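Local coordinates for protein manganese-dependent ADP-ribose/CDP-alcohol diphosphatase (Danio rerio, PDB 2NXF) that probably hydrolyses ADP-ribose and CDP-alcohols such as CDP-choline at a dinuclear metal centre of the calcineurin-like phosphoesterase type, at residues 266-271 against 282-288; 151-155 against 166-171; 141-147 against 220-226. All blocks are in the same frame, centred on the assembly; numbering follows the deposited sequence.

Contact 1. Residues 266-271 against 282-288. With ZN (zinc ion), chain B.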
loop_
_atom_site.group_PDB
_atom_site.type_symbol
_atom_site.label_atom_id
_atom_site.label_comp_id
_atom_site.label_asym_id
_atom_site.label_seq_id
_atom_site.Cartn_x
_atom_site.Cartn_y
_atom_site.Cartn_z
ATOM N N ASP A 266 -5.230 -1.661 -6.208
ATOM C CA ASP A 266 -6.148 -2.362 -7.110
ATOM C C ASP A 266 -7.180 -3.059 -6.231
ATOM O O ASP A 266 -6.898 -4.122 -5.657
ATOM C CB ASP A 266 -5.383 -3.386 -7.971
ATOM C CG ASP A 266 -6.269 -4.136 -8.935
ATOM O OD1 ASP A 266 -7.514 -3.995 -8.877
ATOM O OD2 ASP A 266 -5.716 -4.861 -9.797
ATOM N N HIS A 267 -8.373 -2.463 -6.127
ATOM C CA HIS A 267 -9.379 -2.942 -5.158
ATOM C C HIS A 267 -9.886 -4.344 -5.478
ATOM O O HIS A 267 -10.459 -4.988 -4.618
ATOM C CB HIS A 267 -10.579 -1.987 -5.099
ATOM C CG HIS A 267 -10.211 -0.585 -4.711
ATOM N ND1 HIS A 267 -10.977 0.506 -5.066
ATOM C CD2 HIS A 267 -9.169 -0.101 -3.990
ATOM C CE1 HIS A 267 -10.413 1.606 -4.589
ATOM N NE2 HIS A 267 -9.314 1.267 -3.933
ATOM N N ASP A 268 -9.704 -4.791 -6.726
ATOM C CA ASP A 268 -10.077 -6.149 -7.133
ATOM C C ASP A 268 -9.134 -7.211 -6.563
ATOM O O ASP A 268 -9.494 -8.402 -6.522
ATOM C CB ASP A 268 -10.051 -6.263 -8.655
ATOM C CG ASP A 268 -11.288 -5.668 -9.323
ATOM O OD1 ASP A 268 -12.216 -5.190 -8.628
ATOM O OD2 ASP A 268 -11.343 -5.725 -10.570
ATOM N N GLY A 269 -7.937 -6.789 -6.160
ATOM C CA GLY A 269 -6.908 -7.705 -5.646
ATOM C C GLY A 269 -6.247 -8.544 -6.739
ATOM O O GLY A 269 -6.675 -8.552 -7.902
ATOM N N GLY A 270 -5.201 -9.261 -6.356
ATOM C CA GLY A 270 -4.499 -10.141 -7.279
ATOM C C GLY A 270 -3.373 -10.799 -6.514
ATOM O O GLY A 270 -3.054 -10.394 -5.391
ATOM N N ARG A 271 -2.767 -11.811 -7.115
ATOM C CA ARG A 271 -1.634 -12.497 -6.486
ATOM C C ARG A 271 -0.930 -13.351 -7.509
ATOM O O ARG A 271 -1.563 -13.892 -8.423
ATOM C CB ARG A 271 -2.105 -13.378 -5.324
ATOM C CG ARG A 271 -3.202 -14.394 -5.717
ATOM C CD ARG A 271 -3.744 -15.108 -4.495
ATOM N NE ARG A 271 -4.345 -14.178 -3.528
ATOM C CZ ARG A 271 -4.805 -14.554 -2.337
ATOM N NH1 ARG A 271 -4.709 -15.838 -1.980
ATOM N NH2 ARG A 271 -5.339 -13.647 -1.514
ATOM N N THR A 282 -1.701 -8.523 -3.849
ATOM C CA THR A 282 -2.429 -7.262 -3.904
ATOM C C THR A 282 -3.748 -7.472 -3.175
ATOM O O THR A 282 -4.580 -8.245 -3.615
ATOM C CB THR A 282 -2.670 -6.806 -5.362
ATOM O OG1 THR A 282 -1.415 -6.754 -6.050
ATOM C CG2 THR A 282 -3.351 -5.397 -5.411
ATOM N N LEU A 283 -3.898 -6.806 -2.036
ATOM C CA LEU A 283 -5.063 -7.010 -1.194
ATOM C C LEU A 283 -6.312 -6.378 -1.773
ATOM O O LEU A 283 -6.288 -5.222 -2.222
ATOM C CB LEU A 283 -4.813 -6.415 0.195
ATOM C CG LEU A 283 -3.775 -7.124 1.056
ATOM C CD1 LEU A 283 -3.486 -6.258 2.277
ATOM C CD2 LEU A 283 -4.291 -8.523 1.468
ATOM N N GLU A 284 -7.394 -7.158 -1.781
ATOM C CA GLU A 284 -8.727 -6.657 -2.137
ATOM C C GLU A 284 -9.085 -5.465 -1.261
ATOM O O GLU A 284 -8.742 -5.447 -0.072
ATOM C CB GLU A 284 -9.761 -7.777 -1.947
ATOM C CG GLU A 284 -9.665 -8.905 -3.009
ATOM C CD GLU A 284 -8.534 -9.930 -2.795
ATOM O OE1 GLU A 284 -7.822 -9.918 -1.771
ATOM O OE2 GLU A 284 -8.347 -10.789 -3.686
ATOM N N GLY A 285 -9.781 -4.478 -1.840
ATOM C CA GLY A 285 -9.991 -3.213 -1.123
ATOM C C GLY A 285 -11.290 -3.198 -0.342
ATOM O O GLY A 285 -12.355 -3.599 -0.844
ATOM N N VAL A 286 -11.203 -2.711 0.887
ATOM C CA VAL A 286 -12.373 -2.603 1.758
ATOM C C VAL A 286 -13.453 -1.721 1.143
ATOM O O VAL A 286 -14.662 -2.031 1.225
ATOM C CB VAL A 286 -11.952 -2.022 3.141
ATOM C CG1 VAL A 286 -13.171 -1.543 3.942
ATOM C CG2 VAL A 286 -11.151 -3.063 3.936
ATOM N N ILE A 287 -13.030 -0.631 0.509
ATOM C CA ILE A 287 -14.016 0.323 -0.032
ATOM C C ILE A 287 -14.988 -0.288 -1.041
ATOM O O ILE A 287 -16.134 0.129 -1.113
ATOM C CB ILE A 287 -13.339 1.586 -0.593
ATOM C CG1 ILE A 287 -14.366 2.661 -0.988
ATOM C CG2 ILE A 287 -12.403 1.254 -1.768
ATOM C CD1 ILE A 287 -15.204 3.183 0.190
ATOM N N GLU A 288 -14.540 -1.282 -1.820
ATOM C CA GLU A 288 -15.453 -1.872 -2.815
ATOM C C GLU A 288 -16.107 -3.159 -2.317
ATOM O O GLU A 288 -16.707 -3.891 -3.098
ATOM C CB GLU A 288 -14.746 -2.062 -4.154
ATOM C CG GLU A 288 -14.529 -0.694 -4.825
ATOM C CD GLU A 288 -13.766 -0.743 -6.127
ATOM O OE1 GLU A 288 -13.549 -1.842 -6.664
ATOM O OE2 GLU A 288 -13.398 0.356 -6.611
HETATM ZN ZN ZN B . -7.988 2.892 -3.125
HETATM O O HOH W 1 -13.419 -4.497 -6.260
HETATM O O HOH W 2 -11.789 -1.991 -8.844
HETATM O O HOH W 3 -9.924 -10.977 -5.762
HETATM O O HOH W 4 -5.359 -10.846 -2.108
HETATM O O HOH W 5 -5.826 -12.065 -4.837
HETATM O O HOH W 6 -6.659 2.563 -4.775
#
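The metal-binding loop of calcineurin-like phosphoesterases illustrates how a ligand histidine is held from behind. Asp266 to Gly269 form a type I turn leading into a short antiparallel pairing, where Gly270 N donates to Thr282 O (3.0 Å) and Thr282 N to Gly270 O (2.8 Å). Beyond this pair, Gly285 N binds His267 O at 2.9 Å. Glycine suits the crowded spots: a side chain on Gly269 would strike Glu284, and one on Gly285 the imidazole. Apolar contact is limited, with Ile287 CG2 making a CH-pi contact over one face of the His267 ring. Water joins the charged side chains: one molecule donates to both Asp268 OD1 and Glu288 OE1, easing the approach of two like charges, while Asp268 OD2 pairs with Arg29. Asp13, Gln15, Asp60 and a water bind the same zinc. The imidazole is oriented from both its nitrogens, His267 NE2 binding zinc at 2.2 Å and His267 ND1 donating at 2.9 Å to Glu288 OE2, an oxygen also salt-bridged to Arg31.

Contact 2. Residues 151-155 against 166-171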
loop_
_atom_site.group_PDB
_atom_site.type_symbol
_atom_site.label_atom_id
_atom_site.label_comp_id
_atom_site.label_asym_id
_atom_site.label_seq_id
_atom_site.Cartn_x
_atom_site.Cartn_y
_atom_site.Cartn_z
ATOM N N ASP A 151 6.699 8.845 -4.158
ATOM C CA ASP A 151 7.971 9.556 -4.095
ATOM C C ASP A 151 8.142 10.358 -5.396
ATOM O O ASP A 151 8.377 11.573 -5.379
ATOM C CB ASP A 151 9.046 8.475 -3.910
ATOM C CG ASP A 151 10.454 9.006 -3.879
ATOM O OD1 ASP A 151 10.698 10.231 -3.905
ATOM O OD2 ASP A 151 11.337 8.120 -3.825
ATOM N N LEU A 152 8.013 9.669 -6.526
ATOM C CA LEU A 152 7.839 10.374 -7.791
ATOM C C LEU A 152 6.346 10.415 -8.064
ATOM O O LEU A 152 5.733 9.379 -8.263
ATOM C CB LEU A 152 8.584 9.646 -8.918
ATOM C CG LEU A 152 10.097 9.496 -8.737
ATOM C CD1 LEU A 152 10.653 8.827 -9.982
ATOM C CD2 LEU A 152 10.776 10.841 -8.494
ATOM N N SER A 153 5.757 11.603 -8.030
ATOM C CA SER A 153 4.339 11.767 -8.342
ATOM C C SER A 153 4.069 13.237 -8.563
ATOM O O SER A 153 4.886 14.093 -8.196
ATOM C CB SER A 153 3.462 11.260 -7.188
ATOM O OG SER A 153 3.593 12.078 -6.021
ATOM N N VAL A 154 2.936 13.536 -9.188
ATOM C CA VAL A 154 2.519 14.927 -9.259
ATOM C C VAL A 154 1.558 15.270 -8.119
ATOM O O VAL A 154 1.402 16.435 -7.773
ATOM C CB VAL A 154 1.930 15.310 -10.635
ATOM C CG1 VAL A 154 3.004 15.241 -11.709
ATOM C CG2 VAL A 154 0.739 14.423 -10.986
ATOM N N ILE A 155 0.935 14.245 -7.531
ATOM C CA ILE A 155 -0.071 14.480 -6.492
ATOM C C ILE A 155 0.538 14.554 -5.084
ATOM O O ILE A 155 -0.088 15.119 -4.162
ATOM C CB ILE A 155 -1.208 13.431 -6.521
ATOM C CG1 ILE A 155 -0.661 12.015 -6.229
ATOM C CG2 ILE A 155 -2.003 13.515 -7.823
ATOM C CD1 ILE A 155 -1.756 11.021 -5.951
ATOM N N HIS A 166 10.270 16.654 -12.282
ATOM C CA HIS A 166 10.727 15.378 -12.827
ATOM C C HIS A 166 9.553 14.436 -13.092
ATOM O O HIS A 166 9.431 13.858 -14.171
ATOM C CB HIS A 166 11.712 14.716 -11.862
ATOM C CG HIS A 166 12.300 13.441 -12.384
ATOM N ND1 HIS A 166 12.926 13.359 -13.608
ATOM C CD2 HIS A 166 12.367 12.202 -11.841
ATOM C CE1 HIS A 166 13.353 12.124 -13.799
ATOM N NE2 HIS A 166 13.032 11.403 -12.740
ATOM N N SER A 167 8.692 14.289 -12.083
ATOM C CA SER A 167 7.509 13.420 -12.144
ATOM C C SER A 167 6.512 13.860 -13.220
ATOM O O SER A 167 5.946 13.028 -13.933
ATOM C CB SER A 167 6.835 13.408 -10.780
ATOM O OG SER A 167 7.754 12.920 -9.798
ATOM N N TRP A 168 6.301 15.169 -13.340
ATOM C CA TRP A 168 5.401 15.702 -14.360
ATOM C C TRP A 168 5.941 15.416 -15.769
ATOM O O TRP A 168 5.184 15.092 -16.687
ATOM C CB TRP A 168 5.187 17.204 -14.143
ATOM C CG TRP A 168 4.246 17.829 -15.138
ATOM C CD1 TRP A 168 2.884 17.975 -15.019
ATOM C CD2 TRP A 168 4.598 18.355 -16.418
ATOM N NE1 TRP A 168 2.379 18.581 -16.152
ATOM C CE2 TRP A 168 3.406 18.820 -17.025
ATOM C CE3 TRP A 168 5.810 18.482 -17.113
ATOM C CZ2 TRP A 168 3.389 19.401 -18.300
ATOM C CZ3 TRP A 168 5.797 19.072 -18.390
ATOM C CH2 TRP A 168 4.588 19.518 -18.965
ATOM N N ARG A 169 7.256 15.543 -15.931
ATOM C CA ARG A 169 7.896 15.227 -17.216
ATOM C C ARG A 169 7.733 13.740 -17.590
ATOM O O ARG A 169 7.440 13.423 -18.748
ATOM C CB ARG A 169 9.365 15.628 -17.166
ATOM C CG ARG A 169 9.522 17.130 -17.209
ATOM C CD ARG A 169 10.952 17.597 -17.020
ATOM N NE ARG A 169 11.007 19.051 -17.133
ATOM C CZ ARG A 169 12.073 19.801 -16.862
ATOM N NH1 ARG A 169 13.205 19.239 -16.461
ATOM N NH2 ARG A 169 12.007 21.125 -16.997
ATOM N N ILE A 170 7.940 12.850 -16.618
ATOM C CA ILE A 170 7.762 11.404 -16.829
ATOM C C ILE A 170 6.304 11.110 -17.206
ATOM O O ILE A 170 6.036 10.462 -18.218
ATOM C CB ILE A 170 8.128 10.573 -15.568
ATOM C CG1 ILE A 170 9.621 10.694 -15.217
ATOM C CG2 ILE A 170 7.662 9.086 -15.716
ATOM C CD1 ILE A 170 9.939 10.148 -13.782
ATOM N N LEU A 171 5.373 11.617 -16.404
ATOM C CA LEU A 171 3.948 11.373 -16.639
ATOM C C LEU A 171 3.490 11.885 -18.009
ATOM O O LEU A 171 2.806 11.166 -18.751
ATOM C CB LEU A 171 3.102 12.027 -15.550
ATOM C CG LEU A 171 1.567 11.959 -15.675
ATOM C CD1 LEU A 171 1.103 10.504 -15.838
ATOM C CD2 LEU A 171 0.942 12.616 -14.432
#
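An extended piece of loop can dock on a helix by sending alternate side chains into its surface, and residues 151-155 do so against the helical turns of 166-171. Leu152 and Val154 both point toward the helix, whereas Ser153 between them points away and has its hydroxyl bonded to Tyr150 O and Gly156 N. The leucine enters a hollow bordered by His166, Ser167 and Ile170: Leu152 CD2 lies 3.9 Å from His166 CD2, at the edge of the imidazole, and Leu152 CD1 is 4.1 Å from Ile170 CD1. One step round the helix, the valine fills the next depression. Its two methyls diverge there, Val154 CG1 resting 3.8 Å from Trp168 CB and Val154 CG2 3.9 Å from Leu171 CD2, while the indole itself swings away. The site belongs to the long connection of a beta-alpha-beta crossover, in which the chain leaves strand 142-146, runs through helix 162-174 and helix 203-219, and returns to the sheet as strand 222-227. Between the two bumps stands Ser167, small enough to let the backbones close in, so that Ser153 CA and Ser167 CA are 5.2 Å apart. Ser167 OG, bonded to Lys163 O within its own helix, sits 3.2 Å from Leu152 CA and 3.5 Å from Leu152 CB. At the exposed end of the leucine hollow, the His166 side chain also has a zinc ion about 2 Å from its nearest atom, distinct from the two metals of the dinuclear centre.

Contact 3. Residues 141-147 against 220-226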
loop_
_atom_site.group_PDB
_atom_site.type_symbol
_atom_site.label_atom_id
_atom_site.label_comp_id
_atom_site.label_asym_id
_atom_site.label_seq_id
_atom_site.Cartn_x
_atom_site.Cartn_y
_atom_site.Cartn_z
ATOM N N ASN A 141 15.009 -12.584 12.532
ATOM C CA ASN A 141 15.124 -13.129 11.164
ATOM C C ASN A 141 14.082 -12.602 10.170
ATOM O O ASN A 141 13.976 -13.129 9.053
ATOM C CB ASN A 141 15.110 -14.675 11.155
ATOM C CG ASN A 141 16.131 -15.283 12.106
ATOM O OD1 ASN A 141 15.785 -16.060 13.005
ATOM N ND2 ASN A 141 17.395 -14.939 11.911
ATOM N N PHE A 142 13.306 -11.602 10.585
ATOM C CA PHE A 142 12.312 -10.958 9.703
ATOM C C PHE A 142 12.503 -9.470 9.635
ATOM O O PHE A 142 12.945 -8.840 10.616
ATOM C CB PHE A 142 10.879 -11.275 10.150
ATOM C CG PHE A 142 10.530 -12.717 9.998
ATOM C CD1 PHE A 142 10.107 -13.201 8.768
ATOM C CD2 PHE A 142 10.666 -13.607 11.068
ATOM C CE1 PHE A 142 9.820 -14.556 8.600
ATOM C CE2 PHE A 142 10.364 -14.968 10.913
ATOM C CZ PHE A 142 9.944 -15.433 9.678
ATOM N N ARG A 143 12.187 -8.906 8.473
ATOM C CA ARG A 143 12.338 -7.467 8.288
ATOM C C ARG A 143 11.148 -6.961 7.493
ATOM O O ARG A 143 10.733 -7.624 6.549
ATOM C CB ARG A 143 13.653 -7.130 7.589
ATOM C CG ARG A 143 13.910 -5.594 7.612
ATOM C CD ARG A 143 15.354 -5.264 7.463
ATOM N NE ARG A 143 16.137 -5.906 8.508
ATOM C CZ ARG A 143 16.433 -5.350 9.681
ATOM N NH1 ARG A 143 16.031 -4.110 9.972
ATOM N NH2 ARG A 143 17.138 -6.029 10.555
ATOM N N PHE A 144 10.581 -5.829 7.922
ATOM C CA PHE A 144 9.498 -5.147 7.192
ATOM C C PHE A 144 10.064 -3.904 6.545
ATOM O O PHE A 144 10.845 -3.171 7.169
ATOM C CB PHE A 144 8.387 -4.681 8.154
ATOM C CG PHE A 144 7.416 -5.762 8.579
ATOM C CD1 PHE A 144 7.719 -7.107 8.446
ATOM C CD2 PHE A 144 6.194 -5.408 9.155
ATOM C CE1 PHE A 144 6.780 -8.098 8.867
ATOM C CE2 PHE A 144 5.273 -6.383 9.566
ATOM C CZ PHE A 144 5.564 -7.711 9.415
ATOM N N VAL A 145 9.632 -3.635 5.314
ATOM C CA VAL A 145 10.049 -2.434 4.599
ATOM C C VAL A 145 8.769 -1.792 4.076
ATOM O O VAL A 145 7.972 -2.461 3.404
ATOM C CB VAL A 145 10.980 -2.770 3.401
ATOM C CG1 VAL A 145 11.381 -1.489 2.644
ATOM C CG2 VAL A 145 12.245 -3.534 3.871
ATOM N N LEU A 146 8.552 -0.518 4.392
ATOM C CA LEU A 146 7.406 0.216 3.864
ATOM C C LEU A 146 7.952 1.209 2.863
ATOM O O LEU A 146 8.874 1.976 3.202
ATOM C CB LEU A 146 6.669 0.995 4.971
ATOM C CG LEU A 146 5.501 0.277 5.664
ATOM C CD1 LEU A 146 6.063 -0.796 6.582
ATOM C CD2 LEU A 146 4.626 1.285 6.446
ATOM N N LEU A 147 7.392 1.178 1.652
ATOM C CA LEU A 147 7.847 2.039 0.561
ATOM C C LEU A 147 6.870 3.168 0.290
ATOM O O LEU A 147 5.678 3.083 0.668
ATOM C CB LEU A 147 8.012 1.214 -0.722
ATOM C CG LEU A 147 8.995 0.034 -0.692
ATOM C CD1 LEU A 147 9.042 -0.625 -2.070
ATOM C CD2 LEU A 147 10.376 0.512 -0.232
ATOM N N GLN A 220 20.487 -13.569 6.420
ATOM C CA GLN A 220 19.490 -14.620 6.206
ATOM C C GLN A 220 18.138 -14.243 6.797
ATOM O O GLN A 220 17.453 -15.070 7.419
ATOM C CB GLN A 220 19.970 -15.964 6.747
ATOM C CG GLN A 220 21.131 -16.533 5.969
ATOM C CD GLN A 220 21.632 -17.802 6.606
ATOM O OE1 GLN A 220 22.276 -17.767 7.655
ATOM N NE2 GLN A 220 21.321 -18.936 5.992
ATOM N N GLU A 221 17.769 -12.982 6.607
ATOM C CA GLU A 221 16.436 -12.512 6.965
ATOM C C GLU A 221 15.452 -12.786 5.842
ATOM O O GLU A 221 15.847 -12.899 4.669
ATOM C CB GLU A 221 16.464 -11.007 7.264
ATOM C CG GLU A 221 17.166 -10.678 8.557
ATOM C CD GLU A 221 17.333 -9.182 8.762
ATOM O OE1 GLU A 221 17.088 -8.396 7.814
ATOM O OE2 GLU A 221 17.732 -8.810 9.889
ATOM N N ARG A 222 14.173 -12.864 6.213
ATOM C CA ARG A 222 13.063 -12.891 5.255
ATOM C C ARG A 222 12.413 -11.528 5.288
ATOM O O ARG A 222 12.035 -11.037 6.357
ATOM C CB ARG A 222 12.019 -13.935 5.653
ATOM C CG ARG A 222 12.591 -15.311 5.897
ATOM C CD ARG A 222 12.873 -16.006 4.612
ATOM N NE ARG A 222 13.413 -17.355 4.822
ATOM C CZ ARG A 222 13.699 -18.190 3.831
ATOM N NH1 ARG A 222 13.463 -17.822 2.574
ATOM N NH2 ARG A 222 14.205 -19.390 4.097
ATOM N N VAL A 223 12.274 -10.920 4.114
ATOM C CA VAL A 223 11.824 -9.528 4.038
ATOM C C VAL A 223 10.434 -9.407 3.423
ATOM O O VAL A 223 10.170 -9.956 2.347
ATOM C CB VAL A 223 12.799 -8.653 3.226
ATOM C CG1 VAL A 223 12.377 -7.168 3.291
ATOM C CG2 VAL A 223 14.226 -8.822 3.764
ATOM N N LEU A 224 9.563 -8.677 4.111
ATOM C CA LEU A 224 8.241 -8.383 3.608
ATOM C C LEU A 224 8.231 -6.904 3.254
ATOM O O LEU A 224 8.567 -6.058 4.095
ATOM C CB LEU A 224 7.178 -8.635 4.683
ATOM C CG LEU A 224 7.008 -10.094 5.160
ATOM C CD1 LEU A 224 8.055 -10.497 6.234
ATOM C CD2 LEU A 224 5.617 -10.229 5.745
ATOM N N ILE A 225 7.770 -6.599 2.042
ATOM C CA ILE A 225 7.805 -5.239 1.507
ATOM C C ILE A 225 6.385 -4.787 1.255
ATOM O O ILE A 225 5.585 -5.555 0.699
ATOM C CB ILE A 225 8.630 -5.210 0.211
ATOM C CG1 ILE A 225 10.057 -5.717 0.503
ATOM C CG2 ILE A 225 8.698 -3.780 -0.391
ATOM C CD1 ILE A 225 10.837 -6.000 -0.756
ATOM N N PHE A 226 6.077 -3.559 1.669
ATOM C CA PHE A 226 4.711 -3.040 1.610
ATOM C C PHE A 226 4.730 -1.754 0.806
ATOM O O PHE A 226 5.608 -0.907 1.009
ATOM C CB PHE A 226 4.193 -2.733 3.017
ATOM C CG PHE A 226 4.145 -3.937 3.921
ATOM C CD1 PHE A 226 3.005 -4.715 4.009
ATOM C CD2 PHE A 226 5.275 -4.305 4.677
ATOM C CE1 PHE A 226 2.971 -5.834 4.859
ATOM C CE2 PHE A 226 5.234 -5.427 5.515
ATOM C CZ PHE A 226 4.087 -6.183 5.603
#
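Phe144, Leu224 and Phe226 fill the middle of one sheet face here, with Phe142 and Leu146 on the same side. The edge of Phe226 meets the face of Phe144 in an edge-to-face pair, centroids 5.1 Å apart, and Leu224 CD1 lies 3.8 Å from Phe144 CE1. Phe144 also meets Phe8 of strand 6-11 edge-to-face, which places this cluster between the two mixed sheets of the phosphoesterase sandwich. The opposite face carries Val145, Val223 and Ile225, with Val145 CG2 3.7 Å from Val223 CG1, and is covered by helix 203-219. Between these layers the backbones of strands 142-146 and 222-226 run parallel in register. Arg143 and Val145 each donate and accept, bonding to the residues on either side of their register partner: Arg143 N donates to Arg222 O (3.0 Å) and Leu224 N to Arg143 O (2.9 Å), and the series runs from Arg222 N on Asn141 O to Leu147 N on Phe226 O. At the N-terminal end of the strand pair lies a bidentate salt bridge, Arg143 NE donating to Glu221 OE1 (2.8 Å) and Arg143 NH2 to Glu221 OE2 (2.9 Å); Glu135 pairs with the remaining nitrogen, Arg143 NH1. Both carboxylate oxygens thus meet the guanidinium along its edge, and with Glu221 and Glu135 engaging it, an arginine can share a sheet face with Val145 and Val223 without leaving its charge unpartnered.

From the N terminus, residues 141-147 come first and wait for their partner across 72 intervening residues. Within that span contact 2 opens and closes completely, joining 151-155 to 166-171 over a ten-residue loop, so it is nested in contact 3, which residues 220-226 complete as the chain returns to the sheet. Contact 1 follows in series, its ten-residue loop passing through the turn between strands 270-273 and 279-282; none of the three cross. Contacts 1 and 3 reach the same seven-stranded mixed sheet, one at its edge by the metals, the other in its interior, while contact 2 ties a connecting loop to helix 162-174, with its centre about 25 Å from that of contact 1.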